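Local coordinates for putative aminooxidase (Propionibacterium acnes, PDB 2BA9), which isomerises polyunsaturated fatty acids, producing conjugated linoleic acid, and probably uses its bound flavin-adenine dinucleotide to do so, at residues A[325-330]-A[350-355]. Sequence-based numbering, arbitrary orientation.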
# COMPACT_ATOMS: atom_id res chain seq x y z
N ILE A 325 5.36 -17.51 -10.42
CA ILE A 325 6.31 -16.88 -9.51
C ILE A 325 6.31 -15.42 -9.92
O ILE A 325 6.58 -15.10 -11.08
CB ILE A 325 7.74 -17.44 -9.71
CG1 ILE A 325 7.79 -18.95 -9.41
CG2 ILE A 325 8.73 -16.66 -8.88
CD1 ILE A 325 7.65 -19.36 -7.94
N THR A 326 5.96 -14.53 -8.99
CA THR A 326 5.90 -13.11 -9.32
C THR A 326 7.21 -12.44 -8.87
O THR A 326 7.82 -12.83 -7.87
CB THR A 326 4.65 -12.40 -8.70
OG1 THR A 326 4.53 -12.72 -7.31
CG2 THR A 326 3.37 -12.81 -9.42
N THR A 327 7.63 -11.45 -9.65
CA THR A 327 8.83 -10.67 -9.39
C THR A 327 8.44 -9.22 -9.16
O THR A 327 7.41 -8.75 -9.68
CB THR A 327 9.83 -10.71 -10.57
OG1 THR A 327 9.33 -9.92 -11.65
CG2 THR A 327 10.08 -12.15 -11.05
N TYR A 328 9.29 -8.51 -8.42
CA TYR A 328 9.02 -7.15 -7.95
C TYR A 328 10.24 -6.25 -8.13
O TYR A 328 11.32 -6.56 -7.64
CB TYR A 328 8.61 -7.20 -6.47
CG TYR A 328 7.44 -8.14 -6.23
CD1 TYR A 328 6.13 -7.66 -6.16
CD2 TYR A 328 7.65 -9.51 -6.11
CE1 TYR A 328 5.07 -8.52 -5.99
CE2 TYR A 328 6.59 -10.38 -5.93
CZ TYR A 328 5.30 -9.88 -5.86
OH TYR A 328 4.26 -10.75 -5.69
N LEU A 329 10.06 -5.15 -8.85
CA LEU A 329 11.12 -4.13 -9.03
C LEU A 329 10.50 -2.75 -8.99
O LEU A 329 9.28 -2.57 -9.19
CB LEU A 329 11.87 -4.32 -10.36
CG LEU A 329 11.04 -4.26 -11.67
CD1 LEU A 329 10.77 -2.85 -12.14
CD2 LEU A 329 11.70 -5.06 -12.80
N LEU A 330 11.35 -1.75 -8.75
CA LEU A 330 10.91 -0.36 -8.71
C LEU A 330 11.53 0.43 -9.86
O LEU A 330 12.71 0.27 -10.18
CB LEU A 330 11.27 0.29 -7.38
CG LEU A 330 10.21 0.25 -6.29
CD1 LEU A 330 10.86 0.75 -5.01
CD2 LEU A 330 8.99 1.09 -6.67
N ASP A 350 17.07 -11.14 -16.94
CA ASP A 350 18.50 -11.27 -16.64
C ASP A 350 18.74 -11.57 -15.16
O ASP A 350 19.60 -12.40 -14.83
CB ASP A 350 19.28 -10.01 -17.04
CG ASP A 350 19.21 -9.72 -18.53
OD1 ASP A 350 18.88 -10.61 -19.33
OD2 ASP A 350 19.51 -8.58 -18.91
N ASP A 351 18.00 -10.91 -14.27
CA ASP A 351 18.13 -11.17 -12.82
C ASP A 351 17.70 -12.60 -12.43
O ASP A 351 18.42 -13.30 -11.72
CB ASP A 351 17.33 -10.15 -11.98
CG ASP A 351 18.02 -8.78 -11.86
OD1 ASP A 351 19.22 -8.62 -12.24
OD2 ASP A 351 17.36 -7.84 -11.37
N MET A 352 16.54 -13.05 -12.90
CA MET A 352 16.10 -14.42 -12.58
C MET A 352 17.02 -15.51 -13.11
O MET A 352 17.22 -16.55 -12.49
CB MET A 352 14.66 -14.65 -13.07
CG MET A 352 13.60 -13.82 -12.31
SD MET A 352 13.55 -14.17 -10.54
CE MET A 352 12.50 -15.63 -10.44
N GLU A 353 17.61 -15.30 -14.28
CA GLU A 353 18.58 -16.26 -14.79
C GLU A 353 19.82 -16.31 -13.89
O GLU A 353 20.32 -17.39 -13.52
CB GLU A 353 18.97 -15.92 -16.21
CG GLU A 353 19.69 -17.05 -16.90
CD GLU A 353 20.15 -16.67 -18.27
OE1 GLU A 353 19.53 -15.74 -18.85
OE2 GLU A 353 21.12 -17.29 -18.77
N THR A 354 20.29 -15.14 -13.52
CA THR A 354 21.37 -15.00 -12.55
C THR A 354 21.06 -15.72 -11.23
O THR A 354 21.93 -16.43 -10.68
CB THR A 354 21.66 -13.52 -12.34
OG1 THR A 354 22.20 -13.01 -13.57
CG2 THR A 354 22.63 -13.31 -11.18
N PHE A 355 19.83 -15.57 -10.75
CA PHE A 355 19.38 -16.23 -9.51
C PHE A 355 19.24 -17.76 -9.66
O PHE A 355 19.13 -18.47 -8.65
CB PHE A 355 18.06 -15.64 -8.98
CG PHE A 355 18.07 -14.14 -8.74
CD1 PHE A 355 19.25 -13.45 -8.50
CD2 PHE A 355 16.88 -13.43 -8.74
CE1 PHE A 355 19.24 -12.07 -8.27
CE2 PHE A 355 16.86 -12.05 -8.51
CZ PHE A 355 18.04 -11.37 -8.28
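Asp350 O is gripped twice by Thr354, in the helical turn from which Met352 reaches Ile325 and Thr327 on a strand. Thr354 N donates at 3.1 Å to Asp350 O, the regular helical bond. Thr354 OG1 donates to the same Asp350 O at 3.0 Å, from the opposite face of the carbonyl plane and tilted 28° from it. The motif is an alpha helix, 341-355, laid on one face of the mixed beta sheet in this member of the flavin-containing amine oxidoreductase family.

Met352 carries the contact. Its CG lies beside the backbone N, and the chain then bends at both chi2 (-60°) and chi3 (-83°). Met352 SD thereby comes 4.0 Å from Thr327 CG2, and the two side chains lie at a slant to each other. Beyond the sulfur, Met352 CE meets the CG2 branch of Ile325 at 4.2 Å, while the longer branch of Ile325 leads away from the helix. No hydrogen bond joins the two segments, and only 95 Å² is buried between them. The same helix packs further on the strand through Val348, against Thr327 and Leu329, and through Cys344, against Leu329. Asp351 OD2, on the same helix, is hydrogen-bonded to Val310 N and His309 ND1, which links the helix to the start of the neighbouring strand 310-315.

The strand alternates its side chains. Ile325 and Thr327 point toward the helix, while Thr326 points away from it. Tyr328 leaves the strand on the side opposite to Thr327 and touches the FAD, consistent with helix and cofactor lying on different sides of the strand. The Tyr328 hydroxyl is held within the strand: Tyr328 OH and Thr326 OG1 share a hydrogen bond of 2.6 Å.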